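Long-range contact in calcium-binding EF hand family protein (PDB 6YIG), which probably acts as a calcium-binding adaptor in plant endocytosis, this chain being its N-terminal EH domain with a calcium-loaded EF-hand: residues A[10-18]-A[99-107]. Numbering follows the deposited sequence.
Sequences MDQFEAYFK and KIPPPKINL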
ATOM      1  N   MET A  10      -5.084  17.679   2.467  1.00 53.39           N
ATOM      2  CA  MET A  10      -5.885  16.468   2.591  1.00 54.35           C
ATOM      3  C   MET A  10      -4.998  15.237   2.765  1.00 47.05           C
ATOM      4  O   MET A  10      -3.946  15.114   2.133  1.00 44.51           O
ATOM      5  CB  MET A  10      -6.773  16.294   1.353  1.00 57.37           C
ATOM      6  CG  MET A  10      -7.666  15.055   1.417  1.00 62.21           C
ATOM      7  SD  MET A  10      -8.400  14.560  -0.160  1.00 66.50           S
ATOM      8  CE  MET A  10      -7.029  13.748  -0.973  1.00 59.42           C
ATOM      9  N   ASP A  11      -5.458  14.318   3.614  1.00 39.19           N
ATOM     10  CA  ASP A  11      -4.753  13.069   3.902  1.00 33.41           C
ATOM     11  C   ASP A  11      -5.002  12.098   2.757  1.00 31.57           C
ATOM     12  O   ASP A  11      -6.062  11.470   2.651  1.00 30.30           O
ATOM     13  CB  ASP A  11      -5.224  12.520   5.244  1.00 32.62           C
ATOM     14  CG  ASP A  11      -4.442  11.309   5.694  1.00 34.17           C
ATOM     15  OD1 ASP A  11      -3.853  10.616   4.850  1.00 27.95           O
ATOM     16  OD2 ASP A  11      -4.430  11.057   6.922  1.00 40.00           O
ATOM     17  N   GLN A  12      -3.992  11.948   1.898  1.00 22.24           N
ATOM     18  CA  GLN A  12      -4.136  11.125   0.707  1.00 20.50           C
ATOM     19  C   GLN A  12      -4.100   9.643   1.039  1.00 15.68           C
ATOM     20  O   GLN A  12      -4.730   8.849   0.338  1.00 15.44           O
ATOM     21  CB  GLN A  12      -3.037  11.468  -0.295  1.00 21.12           C
ATOM     22  CG  GLN A  12      -3.155  10.748  -1.618  1.00 24.07           C
ATOM     23  CD  GLN A  12      -4.484  10.989  -2.315  1.00 28.22           C
ATOM     24  OE1 GLN A  12      -5.315  10.083  -2.439  1.00 30.17           O
ATOM     25  NE2 GLN A  12      -4.700  12.218  -2.759  1.00 37.91           N
ATOM     26  N   PHE A  13      -3.361   9.244   2.080  1.00 16.14           N
ATOM     27  CA  PHE A  13      -3.402   7.847   2.502  1.00 15.54           C
ATOM     28  C   PHE A  13      -4.819   7.474   2.908  1.00 15.57           C
ATOM     29  O   PHE A  13      -5.361   6.450   2.474  1.00 13.52           O
ATOM     30  CB  PHE A  13      -2.426   7.588   3.659  1.00 15.59           C
ATOM     31  CG  PHE A  13      -0.980   7.603   3.257  1.00 13.90           C
ATOM     32  CD1 PHE A  13      -0.356   6.459   2.796  1.00 16.22           C
ATOM     33  CD2 PHE A  13      -0.229   8.759   3.352  1.00 17.53           C
ATOM     34  CE1 PHE A  13       0.960   6.468   2.452  1.00 15.50           C
ATOM     35  CE2 PHE A  13       1.105   8.764   3.004  1.00 17.02           C
ATOM     36  CZ  PHE A  13       1.696   7.620   2.531  1.00 14.56           C
ATOM     37  N   GLU A  14      -5.441   8.307   3.741  1.00 15.21           N
ATOM     38  CA  GLU A  14      -6.809   8.022   4.154  1.00 18.65           C
ATOM     39  C   GLU A  14      -7.766   8.026   2.966  1.00 16.39           C
ATOM     40  O   GLU A  14      -8.682   7.195   2.890  1.00 16.18           O
ATOM     41  CB  GLU A  14      -7.256   9.037   5.207  1.00 20.73           C
ATOM     42  CG  GLU A  14      -8.696   8.798   5.659  1.00 23.84           C
ATOM     43  CD  GLU A  14      -9.113   9.676   6.816  1.00 41.29           C
ATOM     44  OE1 GLU A  14      -8.567  10.793   6.957  1.00 44.46           O
ATOM     45  OE2 GLU A  14     -10.004   9.245   7.580  1.00 49.76           O
ATOM     46  N   ALA A  15      -7.591   8.970   2.033  1.00 16.01           N
ATOM     47  CA  ALA A  15      -8.472   9.023   0.878  1.00 16.24           C
ATOM     48  C   ALA A  15      -8.364   7.746   0.059  1.00 16.57           C
ATOM     49  O   ALA A  15      -9.373   7.213  -0.407  1.00 18.09           O
ATOM     50  CB  ALA A  15      -8.131  10.240   0.021  1.00 18.60           C
ATOM     51  N   TYR A  16      -7.146   7.235  -0.114  1.00 15.29           N
ATOM     52  CA  TYR A  16      -6.971   5.986  -0.842  1.00 13.72           C
ATOM     53  C   TYR A  16      -7.598   4.816  -0.087  1.00 13.47           C
ATOM     54  O   TYR A  16      -8.183   3.926  -0.694  1.00 14.60           O
ATOM     55  CB  TYR A  16      -5.486   5.715  -1.084  1.00 11.47           C
ATOM     56  CG  TYR A  16      -4.841   6.441  -2.237  1.00 12.28           C
ATOM     57  CD1 TYR A  16      -5.538   6.735  -3.401  1.00 15.02           C
ATOM     58  CD2 TYR A  16      -3.512   6.795  -2.184  1.00 13.77           C
ATOM     59  CE1 TYR A  16      -4.922   7.370  -4.484  1.00 17.90           C
ATOM     60  CE2 TYR A  16      -2.885   7.449  -3.244  1.00 13.40           C
ATOM     61  CZ  TYR A  16      -3.596   7.729  -4.400  1.00 15.87           C
ATOM     62  OH  TYR A  16      -3.028   8.366  -5.487  1.00 19.53           O
ATOM     63  N   PHE A  17      -7.436   4.772   1.240  1.00 11.77           N
ATOM     64  CA  PHE A  17      -8.041   3.713   2.047  1.00 12.48           C
ATOM     65  C   PHE A  17      -9.556   3.701   1.870  1.00 15.85           C
ATOM     66  O   PHE A  17     -10.162   2.642   1.678  1.00 17.07           O
ATOM     67  CB  PHE A  17      -7.619   3.940   3.515  1.00 13.97           C
ATOM     68  CG  PHE A  17      -8.055   2.879   4.501  1.00 14.00           C
ATOM     69  CD1 PHE A  17      -7.690   1.560   4.352  1.00 13.09           C
ATOM     70  CD2 PHE A  17      -8.729   3.250   5.650  1.00 23.26           C
ATOM     71  CE1 PHE A  17      -8.055   0.610   5.266  1.00 16.30           C
ATOM     72  CE2 PHE A  17      -9.099   2.302   6.585  1.00 25.18           C
ATOM     73  CZ  PHE A  17      -8.766   0.960   6.378  1.00 23.14           C
ATOM     74  N   LYS A  18     -10.179   4.881   1.923  1.00 15.61           N
ATOM     75  CA  LYS A  18     -11.627   4.972   1.748  1.00 17.09           C
ATOM     76  C   LYS A  18     -12.042   4.560   0.340  1.00 20.54           C
ATOM     77  O   LYS A  18     -13.063   3.887   0.169  1.00 21.90           O
ATOM     78  CB  LYS A  18     -12.096   6.397   2.059  1.00 22.26           C
ATOM     79  CG  LYS A  18     -12.090   6.765   3.540  1.00 27.41           C
ATOM     80  CD  LYS A  18     -12.410   8.253   3.737  1.00 35.32           C
ATOM     81  N   LYS A  99       8.608   9.500   5.676  1.00 17.59           N
ATOM     82  CA  LYS A  99       9.115  10.304   4.572  1.00 18.98           C
ATOM     83  C   LYS A  99       8.622   9.835   3.208  1.00 16.27           C
ATOM     84  O   LYS A  99       8.886  10.506   2.211  1.00 20.17           O
ATOM     85  CB  LYS A  99      10.650  10.283   4.576  1.00 24.04           C
ATOM     86  CG  LYS A  99      11.276  10.842   5.842  1.00 31.29           C
ATOM     87  CD  LYS A  99      12.788  10.649   5.842  1.00 37.19           C
ATOM     88  N   ILE A 100       7.914   8.717   3.142  1.00 15.85           N
ATOM     89  CA  ILE A 100       7.509   8.125   1.873  1.00 14.49           C
ATOM     90  C   ILE A 100       6.182   8.739   1.455  1.00 13.60           C
ATOM     91  O   ILE A 100       5.182   8.616   2.202  1.00 15.01           O
ATOM     92  CB  ILE A 100       7.411   6.600   1.970  1.00 14.81           C
ATOM     93  CG1 ILE A 100       8.744   6.012   2.415  1.00 16.09           C
ATOM     94  CG2 ILE A 100       6.944   6.029   0.622  1.00 13.16           C
ATOM     95  CD1 ILE A 100       8.671   4.503   2.689  1.00 19.68           C
ATOM     96  N   PRO A 101       6.114   9.411   0.306  1.00 14.26           N
ATOM     97  CA  PRO A 101       4.850   9.989  -0.166  1.00 15.81           C
ATOM     98  C   PRO A 101       3.822   8.919  -0.488  1.00 15.40           C
ATOM     99  O   PRO A 101       4.159   7.750  -0.725  1.00 15.03           O
ATOM    100  CB  PRO A 101       5.249  10.742  -1.445  1.00 18.59           C
ATOM    101  CG  PRO A 101       6.715  10.870  -1.410  1.00 24.27           C
ATOM    102  CD  PRO A 101       7.237   9.717  -0.608  1.00 16.77           C
ATOM    103  N   PRO A 102       2.544   9.282  -0.536  1.00 15.89           N
ATOM    104  CA  PRO A 102       1.552   8.367  -1.079  1.00 14.85           C
ATOM    105  C   PRO A 102       1.784   8.162  -2.566  1.00 14.75           C
ATOM    106  O   PRO A 102       2.317   9.049  -3.255  1.00 15.30           O
ATOM    107  CB  PRO A 102       0.217   9.080  -0.800  1.00 18.68           C
ATOM    108  CG  PRO A 102       0.562  10.492  -0.702  1.00 21.58           C
ATOM    109  CD  PRO A 102       1.979  10.595  -0.187  1.00 19.53           C
ATOM    110  N   PRO A 103       1.397   7.016  -3.098  1.00 13.84           N
ATOM    111  CA  PRO A 103       1.652   6.701  -4.506  1.00 14.17           C
ATOM    112  C   PRO A 103       0.664   7.395  -5.438  1.00 14.01           C
ATOM    113  O   PRO A 103      -0.270   8.087  -5.012  1.00 15.61           O
ATOM    114  CB  PRO A 103       1.491   5.175  -4.531  1.00 12.81           C
ATOM    115  CG  PRO A 103       0.419   4.924  -3.478  1.00 15.66           C
ATOM    116  CD  PRO A 103       0.724   5.901  -2.394  1.00 15.84           C
ATOM    117  N   LYS A 104       0.909   7.222  -6.739  1.00 16.40           N
ATOM    118  CA  LYS A 104      -0.003   7.668  -7.788  1.00 16.00           C
ATOM    119  C   LYS A 104      -0.845   6.477  -8.222  1.00 16.88           C
ATOM    120  O   LYS A 104      -0.301   5.477  -8.695  1.00 18.44           O
ATOM    121  CB  LYS A 104       0.771   8.241  -8.978  1.00 22.46           C
ATOM    122  CG  LYS A 104       1.560   9.493  -8.637  1.00 29.67           C
ATOM    123  CD  LYS A 104       0.622  10.670  -8.339  1.00 34.21           C
ATOM    124  CE  LYS A 104       1.375  11.991  -8.145  1.00 40.71           C
ATOM    125  NZ  LYS A 104       2.216  12.005  -6.909  1.00 42.60           N
ATOM    126  N   ILE A 105      -2.161   6.583  -8.085  1.00 18.64           N
ATOM    127  CA  ILE A 105      -3.069   5.490  -8.404  1.00 18.46           C
ATOM    128  C   ILE A 105      -4.116   6.009  -9.375  1.00 21.33           C
ATOM    129  O   ILE A 105      -4.860   6.940  -9.042  1.00 24.43           O
ATOM    130  CB  ILE A 105      -3.745   4.906  -7.151  1.00 20.11           C
ATOM    131  CG1 ILE A 105      -2.710   4.515  -6.111  1.00 18.69           C
ATOM    132  CG2 ILE A 105      -4.599   3.701  -7.541  1.00 26.27           C
ATOM    133  CD1 ILE A 105      -1.972   3.227  -6.408  1.00 19.77           C
ATOM    134  N   ASN A 106      -4.158   5.409 -10.572  1.00 20.74           N
ATOM    135  CA  ASN A 106      -5.236   5.653 -11.532  1.00 27.01           C
ATOM    136  C   ASN A 106      -6.555   5.116 -10.974  1.00 35.28           C
ATOM    137  O   ASN A 106      -6.643   3.949 -10.597  1.00 35.90           O
ATOM    138  CB  ASN A 106      -4.900   4.963 -12.862  1.00 28.60           C
ATOM    139  N   LEU A 107      -7.554   5.990 -10.911  1.00 40.22           N
ATOM    140  CA  LEU A 107      -8.831   5.610 -10.304  1.00 49.28           C
ATOM    141  C   LEU A 107      -9.950   5.788 -11.314  1.00 52.28           C
ATOM    142  O   LEU A 107     -10.381   4.828 -11.937  1.00 58.22           O
ATOM    143  CB  LEU A 107      -9.109   6.439  -9.051  1.00 51.82           C
ATOM    144  CG  LEU A 107      -7.986   6.490  -8.010  1.00 51.16           C
ATOM    145  CD1 LEU A 107      -8.305   7.460  -6.873  1.00 55.23           C
ATOM    146  CD2 LEU A 107      -7.710   5.103  -7.445  1.00 50.67           C
TER
HETATM  147  O   HOH W   1      -5.308   9.293  -7.769  1.00 35.47           O
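Tyr16 and Phe13, one turn apart on the first helix of this EH domain, pack on the extended, proline-rich C-terminal tail, which runs back across the paired EF-hands after helix 85-93. Two patches are close-packed, the larger round the buried Tyr16. With CG anti to the carbonyl carbon (chi1 -81°), its ring reaches out to the tail and puts the hydroxyl among backbone atoms. OH donates to Pro103 O at 2.8 Å, tilted out of the carbonyl plane. It also weakly accepts the bent N-H of Ile105, with Ile105 N 3.3 Å from OH. A water that donates to Ile105 O also donates, weakly, to this hydroxyl. The two ring faces are unlike: Gln12 OE1 sits over the centre of one, 3.3 Å above the plane, whereas Ile105 CG1 makes a CH-pi contact with the other, 4.1 Å from the centroid. A phenylalanine in place of Tyr16 would probably keep much of this ring packing but leave Pro103 O without its hydroxyl donor and Ile105 N without its weak acceptor. Phe36 of helix 30-37 meets the Tyr16 ring and, with Phe37, touches Ile105, joining the tail to the second helix of the calcium-binding hand. The contact thins toward the chain end, where exposed Leu107 merely brings CD1 to 4.1 Å from Tyr16 CE1. The second close-packed patch is built on Phe13, which also meets Tyr68 and Arg72 of helix 64-78, the latter as a cation-pi pair. Here Pro102 packs against both Gln12 and Phe13: its CG lies 3.8 Å from Gln12 CB, while its CB covers a Phe13 face, 14° off the ring normal. At that ring's edge, in its plane, Ile100 O lies 3.6 Å from Phe13 CZ.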